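Local structure of 23S rRNA-specific endonuclease VapC20 (Mycobacterium tuberculosis H37Rv, 5WZF) at residues F16-F21 with F109-S114; W40-P45 with N125-D130. The protein cleaves 23S ribosomal RNA within the sarcin-ricin loop as the magnesium-dependent endoribonuclease toxin of a type II toxin-antitoxin system. All blocks are in the same frame, centred on the assembly; numbering follows the deposited sequence.

How the contacts relate
The two contacts share one parallel sheet, where strands 14-17 and 125-127 are neighbours, and their centres lie about 12 Å apart. Contact 1 joins the end of strand 14-17 and the start of helix 19-25 to helix 109-121; contact 2 joins the end of helix 33-41 and its following loop to strand 125-127. Along the chain the segments alternate: 16-21, 40-45, 109-114, 125-130. They also touch directly, with Phe-16 O 2.8 Å from Tyr-127 N, a probable hydrogen bond. Contact 1 is buried and holds two predicted magnesium ligands, whereas contact 2 lies nearer the surface; the two neighbouring strands link this predicted metal site to the packing against the end of helix 33-41.

Contact 1: residues F16-F21 with F109-S114; sequences FVDTSF and FVDATS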
ATOM      1  N   PHE B  16      13.847  -3.543  11.126  1.00 14.67           N
ATOM      2  CA  PHE B  16      12.740  -3.556  10.175  1.00 15.36           C
ATOM      3  C   PHE B  16      13.005  -2.474   9.138  1.00 16.08           C
ATOM      4  O   PHE B  16      13.330  -1.346   9.490  1.00 14.53           O
ATOM      5  CB  PHE B  16      11.398  -3.328  10.875  1.00 14.96           C
ATOM      6  CG  PHE B  16      10.225  -3.328   9.934  1.00 13.81           C
ATOM      7  CD1 PHE B  16       9.851  -2.171   9.269  1.00 13.76           C
ATOM      8  CD2 PHE B  16       9.512  -4.490   9.698  1.00 15.49           C
ATOM      9  CE1 PHE B  16       8.780  -2.176   8.388  1.00 13.76           C
ATOM     10  CE2 PHE B  16       8.442  -4.502   8.821  1.00 18.33           C
ATOM     11  CZ  PHE B  16       8.081  -3.340   8.165  1.00 16.54           C
ATOM     12  N   VAL B  17      12.872  -2.808   7.858  1.00 13.61           N
ATOM     13  CA  VAL B  17      13.251  -1.857   6.820  1.00 11.22           C
ATOM     14  C   VAL B  17      12.034  -1.205   6.190  1.00 10.88           C
ATOM     15  O   VAL B  17      11.144  -1.886   5.685  1.00 13.62           O
ATOM     16  CB  VAL B  17      14.096  -2.518   5.716  1.00 16.02           C
ATOM     17  CG1 VAL B  17      14.579  -1.461   4.739  1.00 14.81           C
ATOM     18  CG2 VAL B  17      15.288  -3.248   6.327  1.00 16.92           C
ATOM     19  N   ASP B  18      12.019   0.124   6.218  1.00 12.82           N
ATOM     20  CA  ASP B  18      10.905   0.915   5.709  1.00 12.39           C
ATOM     21  C   ASP B  18      11.129   1.331   4.256  1.00 15.47           C
ATOM     22  O   ASP B  18      12.260   1.332   3.768  1.00 14.71           O
ATOM     23  CB  ASP B  18      10.707   2.152   6.588  1.00 13.43           C
ATOM     24  CG  ASP B  18       9.609   3.055   6.088  1.00 17.62           C
ATOM     25  OD1 ASP B  18       8.480   2.557   5.895  1.00 18.67           O
ATOM     26  OD2 ASP B  18       9.878   4.257   5.871  1.00 15.75           O
ATOM     27  N   THR B  19      10.039   1.679   3.583  1.00 12.60           N
ATOM     28  CA  THR B  19      10.062   2.219   2.228  1.00 15.55           C
ATOM     29  C   THR B  19      11.055   3.360   2.035  1.00 16.46           C
ATOM     30  O   THR B  19      11.745   3.425   1.017  1.00 17.52           O
ATOM     31  CB  THR B  19       8.663   2.719   1.842  1.00 16.86           C
ATOM     32  OG1 THR B  19       7.721   1.663   2.049  1.00 21.77           O
ATOM     33  CG2 THR B  19       8.614   3.187   0.388  1.00 19.83           C
ATOM     34  N   SER B  20      11.126   4.260   3.010  1.00 13.92           N
ATOM     35  CA  SER B  20      12.017   5.411   2.893  1.00 14.41           C
ATOM     36  C   SER B  20      13.463   4.957   2.725  1.00 17.33           C
ATOM     37  O   SER B  20      14.239   5.590   2.007  1.00 15.52           O
ATOM     38  CB  SER B  20      11.877   6.332   4.109  1.00 15.59           C
ATOM     39  OG  SER B  20      12.065   5.622   5.318  1.00 16.15           O
ATOM     40  N   PHE B  21      13.818   3.846   3.362  1.00 15.39           N
ATOM     41  CA  PHE B  21      15.176   3.327   3.239  1.00 14.60           C
ATOM     42  C   PHE B  21      15.376   2.576   1.923  1.00 13.26           C
ATOM     43  O   PHE B  21      16.372   2.798   1.233  1.00 14.30           O
ATOM     44  CB  PHE B  21      15.533   2.412   4.413  1.00 16.40           C
ATOM     45  CG  PHE B  21      16.953   1.912   4.367  1.00 16.75           C
ATOM     46  CD1 PHE B  21      17.976   2.643   4.950  1.00 17.60           C
ATOM     47  CD2 PHE B  21      17.266   0.730   3.714  1.00 17.31           C
ATOM     48  CE1 PHE B  21      19.283   2.197   4.893  1.00 20.28           C
ATOM     49  CE2 PHE B  21      18.571   0.282   3.651  1.00 20.20           C
ATOM     50  CZ  PHE B  21      19.580   1.015   4.242  1.00 19.76           C
ATOM     51  N   PHE B 109      -1.257   4.119   6.358  1.00 17.46           N
ATOM     52  CA  PHE B 109      -1.612   2.725   6.600  1.00 15.15           C
ATOM     53  C   PHE B 109      -0.385   1.812   6.618  1.00 13.58           C
ATOM     54  O   PHE B 109      -0.272   0.937   7.474  1.00 15.86           O
ATOM     55  CB  PHE B 109      -2.593   2.234   5.543  1.00 20.83           C
ATOM     56  CG  PHE B 109      -2.877   0.762   5.623  1.00 20.94           C
ATOM     57  CD1 PHE B 109      -3.738   0.260   6.584  1.00 18.72           C
ATOM     58  CD2 PHE B 109      -2.278  -0.121   4.738  1.00 19.24           C
ATOM     59  CE1 PHE B 109      -4.000  -1.094   6.660  1.00 19.61           C
ATOM     60  CE2 PHE B 109      -2.538  -1.475   4.809  1.00 19.35           C
ATOM     61  CZ  PHE B 109      -3.402  -1.962   5.770  1.00 18.01           C
ATOM     62  N   VAL B 110       0.523   2.003   5.664  1.00 13.79           N
ATOM     63  CA  VAL B 110       1.719   1.165   5.600  1.00 13.52           C
ATOM     64  C   VAL B 110       2.555   1.316   6.872  1.00 15.95           C
ATOM     65  O   VAL B 110       3.063   0.333   7.416  1.00 17.40           O
ATOM     66  CB  VAL B 110       2.575   1.495   4.356  1.00 15.48           C
ATOM     67  CG1 VAL B 110       3.916   0.791   4.423  1.00 16.27           C
ATOM     68  CG2 VAL B 110       1.834   1.091   3.089  1.00 17.44           C
ATOM     69  N   ASP B 111       2.681   2.546   7.360  1.00 14.57           N
ATOM     70  CA  ASP B 111       3.399   2.778   8.611  1.00 17.36           C
ATOM     71  C   ASP B 111       2.735   2.042   9.771  1.00 15.81           C
ATOM     72  O   ASP B 111       3.411   1.403  10.576  1.00 15.37           O
ATOM     73  CB  ASP B 111       3.494   4.273   8.917  1.00 19.17           C
ATOM     74  CG  ASP B 111       4.538   4.980   8.067  1.00 25.19           C
ATOM     75  OD1 ASP B 111       5.296   4.295   7.348  1.00 27.62           O
ATOM     76  OD2 ASP B 111       4.608   6.224   8.133  1.00 31.05           O
ATOM     77  N   ALA B 112       1.410   2.118   9.849  1.00 14.29           N
ATOM     78  CA  ALA B 112       0.687   1.456  10.927  1.00 13.72           C
ATOM     79  C   ALA B 112       0.921  -0.054  10.907  1.00 14.90           C
ATOM     80  O   ALA B 112       1.061  -0.678  11.959  1.00 16.32           O
ATOM     81  CB  ALA B 112      -0.795   1.760  10.841  1.00 14.58           C
ATOM     82  N   THR B 113       0.967  -0.644   9.717  1.00 13.87           N
ATOM     83  CA  THR B 113       1.202  -2.081   9.623  1.00 12.10           C
ATOM     84  C   THR B 113       2.660  -2.393   9.960  1.00 11.68           C
ATOM     85  O   THR B 113       2.967  -3.448  10.510  1.00 14.68           O
ATOM     86  CB  THR B 113       0.853  -2.643   8.224  1.00 15.12           C
ATOM     87  OG1 THR B 113       1.662  -2.011   7.225  1.00 16.04           O
ATOM     88  CG2 THR B 113      -0.623  -2.422   7.907  1.00 13.17           C
ATOM     89  N   SER B 114       3.555  -1.465   9.635  1.00 10.61           N
ATOM     90  CA  SER B 114       4.967  -1.644   9.949  1.00 12.92           C
ATOM     91  C   SER B 114       5.165  -1.645  11.457  1.00 13.27           C
ATOM     92  O   SER B 114       5.874  -2.493  11.996  1.00 11.89           O
ATOM     93  CB  SER B 114       5.811  -0.553   9.296  1.00 13.49           C
ATOM     94  OG  SER B 114       5.827  -0.721   7.889  1.00 11.78           O
TER
HETATM   95  O   HOH W   1       6.343   1.681   6.945  1.00 20.97           O
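Asp-18 and Asp-111 bring two carboxylates of the PIN-domain acidic cluster together, one from the C-terminal end of a central strand, the other from helix 109-121. Both are predicted magnesium ligands, and the site shows how a metal-binding fold gathers acidic groups from distant parts of a chain. No direct hydrogen bond joins the segments. Asp-18 OD1 stands 3.9 Å from Asp-111 OD1, the carboxylate planes turned 58° apart. A water bridges the pair from the flank where Ser-114 OG lies, 2.5 Å from Asp-18 OD1 and 2.8 Å from Asp-111 OD1.

Ser-114 carries the rest of the contact. Its CB rests against the Phe-16 ring, 3.5 Å from Phe-16 CE1. One bond further out, Ser-114 OG meets Phe-16 CE1 obliquely at 3.3 Å and also hydrogen-bonds to the water, in a direction left open because Val-110 O is another possible acceptor of the hydroxyl proton. With OG placed anti to the carbonyl carbon (chi1 -69°), this short side chain thus serves both the hydrophobic wall and the polar centre. Phe-133 of helix 132-135 touches Asp-18, Asp-111 and Ser-114 alike, while Asp-132 brings a further carboxylate close to Asp-111 OD2.

The other oxygen of Asp-18 looks to its own helix. As the N-cap of helix 19-25, the residue lets OD2 accept two bonds from Ser-20, which limits rotation of the carboxylate and leaves OD1 directed at the water. Ser-20 OG reaches Asp-18 OD2 on the anti side at 2.6 Å, whereas Ser-20 N, 3.1 Å from Asp-18 OD2, approaches from above the carboxylate plane.

Contact 2: residues W40-P45 with N125-D130; sequences WASKPP and NAYAFD
Lys-43, which packs on Tyr-127 at its base, makes a 2.8 Å hydrogen bond at its tip, from Lys-43 NZ to Trp-40 O, tilted 28° from the carbonyl plane. The phenolic oxygen of Tyr-127 lies against CA and CB of the same lysine: Tyr-127 OH is 3.3 Å from Lys-43 CA and 3.6 Å from Lys-43 CB, with Ser-42 and Pro-44 at longer range. Its hydrogen bond goes to Leu-39 O, one residue before the segment, so the turn at the helix end satisfies the hydroxyl. This is a clear case of a tyrosine that reaches from a strand to a neighbouring helix and bonds there to a backbone carbonyl.

Further back along the ring, Tyr-127 CE2 is 4.0 Å from Lys-43 CB and 4.1 Å from Trp-40 N, both met obliquely. Lys-43 therefore packs on the tyrosine through CA and CB, with the outer methylenes leading away. From CB the chain is extended through its middle and then bent at its last torsion (chi4 -58°), which turns the ammonium back to the helix it follows. On the same path Lys-43 CE settles over the centre of the Trp-40 indole, 3.5 Å above its plane. One lysine consequently clasps the final turn of the helix by its polar tip and an aromatic face by its methylene.

Strand 125-127 lies beside strand 14-17 in the parallel sheet, and Tyr-127 projects from it toward the end of helix 33-41, touching Ile-15 and meeting the ring of Phe-21. Trp-40 packs on Phe-21 and Leu-25, so helix 19-25 joins helix 33-41 in covering this side of the sheet.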
ATOM      1  N   TRP B  40      23.432   0.103   5.163  1.00 25.46           N
ATOM      2  CA  TRP B  40      23.259  -1.250   4.650  1.00 21.64           C
ATOM      3  C   TRP B  40      24.488  -2.105   4.936  1.00 25.96           C
ATOM      4  O   TRP B  40      24.375  -3.300   5.214  1.00 28.58           O
ATOM      5  CB  TRP B  40      22.978  -1.212   3.147  1.00 21.89           C
ATOM      6  CG  TRP B  40      22.525  -2.519   2.578  1.00 25.13           C
ATOM      7  CD1 TRP B  40      23.191  -3.295   1.674  1.00 30.56           C
ATOM      8  CD2 TRP B  40      21.303  -3.205   2.873  1.00 27.43           C
ATOM      9  NE1 TRP B  40      22.460  -4.422   1.389  1.00 31.40           N
ATOM     10  CE2 TRP B  40      21.296  -4.391   2.113  1.00 28.78           C
ATOM     11  CE3 TRP B  40      20.215  -2.932   3.708  1.00 25.19           C
ATOM     12  CZ2 TRP B  40      20.243  -5.302   2.160  1.00 30.45           C
ATOM     13  CZ3 TRP B  40      19.171  -3.836   3.754  1.00 29.02           C
ATOM     14  CH2 TRP B  40      19.195  -5.009   2.984  1.00 31.57           C
ATOM     15  N   ALA B  41      25.662  -1.486   4.871  1.00 25.98           N
ATOM     16  CA  ALA B  41      26.915  -2.202   5.075  1.00 30.32           C
ATOM     17  C   ALA B  41      27.143  -2.559   6.542  1.00 31.46           C
ATOM     18  O   ALA B  41      27.875  -3.497   6.847  1.00 35.63           O
ATOM     19  CB  ALA B  41      28.084  -1.381   4.543  1.00 31.33           C
ATOM     20  N   SER B  42      26.514  -1.815   7.450  1.00 31.83           N
ATOM     21  CA  SER B  42      26.714  -2.047   8.881  1.00 36.01           C
ATOM     22  C   SER B  42      25.477  -2.648   9.544  1.00 35.82           C
ATOM     23  O   SER B  42      25.363  -2.658  10.770  1.00 33.41           O
ATOM     24  CB  SER B  42      27.097  -0.744   9.585  1.00 36.17           C
ATOM     25  OG  SER B  42      26.047   0.204   9.503  1.00 34.68           O
ATOM     26  N   LYS B  43      24.556  -3.156   8.731  1.00 29.59           N
ATOM     27  CA  LYS B  43      23.317  -3.728   9.245  1.00 29.51           C
ATOM     28  C   LYS B  43      23.573  -5.026  10.012  1.00 34.11           C
ATOM     29  O   LYS B  43      24.576  -5.704   9.775  1.00 34.54           O
ATOM     30  CB  LYS B  43      22.330  -3.978   8.099  1.00 29.00           C
ATOM     31  CG  LYS B  43      22.732  -5.101   7.160  1.00 32.68           C
ATOM     32  CD  LYS B  43      21.734  -5.246   6.025  1.00 33.08           C
ATOM     33  CE  LYS B  43      22.222  -6.243   4.990  1.00 34.24           C
ATOM     34  NZ  LYS B  43      23.540  -5.837   4.424  1.00 31.92           N
ATOM     35  N   PRO B  44      22.670  -5.368  10.947  1.00 33.65           N
ATOM     36  CA  PRO B  44      22.725  -6.628  11.696  1.00 37.16           C
ATOM     37  C   PRO B  44      22.335  -7.825  10.819  1.00 38.00           C
ATOM     38  O   PRO B  44      21.859  -7.617   9.703  1.00 35.62           O
ATOM     39  CB  PRO B  44      21.711  -6.402  12.823  1.00 38.17           C
ATOM     40  CG  PRO B  44      20.749  -5.441  12.264  1.00 37.40           C
ATOM     41  CD  PRO B  44      21.566  -4.510  11.416  1.00 36.29           C
ATOM     42  N   PRO B  45      22.536  -9.061  11.312  1.00 41.90           N
ATOM     43  CA  PRO B  45      22.237 -10.248  10.499  1.00 43.86           C
ATOM     44  C   PRO B  45      20.755 -10.456  10.188  1.00 47.01           C
ATOM     45  O   PRO B  45      20.431 -11.003   9.135  1.00 45.82           O
ATOM     46  CB  PRO B  45      22.757 -11.401  11.363  1.00 48.95           C
ATOM     47  CG  PRO B  45      22.746 -10.865  12.752  1.00 49.39           C
ATOM     48  CD  PRO B  45      23.132  -9.432  12.609  1.00 45.38           C
ATOM     49  N   ASN B 125      14.475  -1.416  16.318  1.00 19.52           N
ATOM     50  CA  ASN B 125      15.253  -0.654  15.344  1.00 20.51           C
ATOM     51  C   ASN B 125      14.670  -0.710  13.938  1.00 20.14           C
ATOM     52  O   ASN B 125      14.378  -1.785  13.415  1.00 19.64           O
ATOM     53  CB  ASN B 125      16.695  -1.151  15.314  1.00 23.71           C
ATOM     54  CG  ASN B 125      17.429  -0.875  16.608  1.00 29.95           C
ATOM     55  OD1 ASN B 125      17.189   0.136  17.267  1.00 31.45           O
ATOM     56  ND2 ASN B 125      18.327  -1.777  16.982  1.00 31.13           N
ATOM     57  N   ALA B 126      14.516   0.455  13.324  1.00 18.03           N
ATOM     58  CA  ALA B 126      14.035   0.519  11.954  1.00 15.48           C
ATOM     59  C   ALA B 126      15.042   1.207  11.046  1.00 17.55           C
ATOM     60  O   ALA B 126      15.634   2.219  11.417  1.00 18.17           O
ATOM     61  CB  ALA B 126      12.697   1.242  11.894  1.00 16.51           C
ATOM     62  N   TYR B 127      15.244   0.652   9.856  1.00 15.37           N
ATOM     63  CA  TYR B 127      15.949   1.393   8.819  1.00 16.79           C
ATOM     64  C   TYR B 127      14.918   2.260   8.114  1.00 18.37           C
ATOM     65  O   TYR B 127      14.126   1.778   7.308  1.00 16.38           O
ATOM     66  CB  TYR B 127      16.664   0.465   7.838  1.00 18.14           C
ATOM     67  CG  TYR B 127      18.089   0.156   8.243  1.00 20.01           C
ATOM     68  CD1 TYR B 127      18.508   0.328   9.554  1.00 22.74           C
ATOM     69  CD2 TYR B 127      19.019  -0.286   7.314  1.00 24.63           C
ATOM     70  CE1 TYR B 127      19.805   0.055   9.932  1.00 24.71           C
ATOM     71  CE2 TYR B 127      20.326  -0.559   7.681  1.00 24.40           C
ATOM     72  CZ  TYR B 127      20.711  -0.387   8.994  1.00 24.21           C
ATOM     73  OH  TYR B 127      22.005  -0.653   9.374  1.00 26.65           O
ATOM     74  N   ALA B 128      14.913   3.540   8.460  1.00 19.53           N
ATOM     75  CA  ALA B 128      13.914   4.466   7.966  1.00 17.67           C
ATOM     76  C   ALA B 128      14.422   5.878   8.128  1.00 21.83           C
ATOM     77  O   ALA B 128      15.293   6.139   8.951  1.00 18.85           O
ATOM     78  CB  ALA B 128      12.598   4.295   8.714  1.00 16.01           C
ATOM     79  N   PHE B 129      13.864   6.784   7.338  1.00 20.47           N
ATOM     80  CA  PHE B 129      14.174   8.195   7.455  1.00 22.79           C
ATOM     81  C   PHE B 129      12.862   8.943   7.703  1.00 28.85           C
ATOM     82  O   PHE B 129      11.800   8.323   7.758  1.00 31.56           O
ATOM     83  CB  PHE B 129      14.880   8.700   6.191  1.00 24.67           C
ATOM     84  CG  PHE B 129      16.109   7.903   5.811  1.00 25.93           C
ATOM     85  CD1 PHE B 129      17.276   7.994   6.557  1.00 25.03           C
ATOM     86  CD2 PHE B 129      16.099   7.081   4.692  1.00 28.79           C
ATOM     87  CE1 PHE B 129      18.404   7.267   6.203  1.00 26.73           C
ATOM     88  CE2 PHE B 129      17.223   6.354   4.331  1.00 30.06           C
ATOM     89  CZ  PHE B 129      18.377   6.446   5.085  1.00 28.46           C
ATOM     90  N   ASP B 130      12.950  10.259   7.887  1.00 35.55           N
ATOM     91  CA  ASP B 130      11.782  11.154   7.963  1.00 40.17           C
ATOM     92  C   ASP B 130      10.954  11.079   9.262  1.00 33.70           C
ATOM     93  O   ASP B 130       9.949  11.780   9.394  1.00 31.35           O
ATOM     94  CB  ASP B 130      10.864  10.916   6.758  1.00 43.04           C
ATOM     95  CG  ASP B 130      11.598  11.053   5.437  1.00 46.59           C
ATOM     96  OD1 ASP B 130      12.513  11.902   5.348  1.00 49.54           O
ATOM     97  OD2 ASP B 130      11.267  10.311   4.489  1.00 46.09           O
TER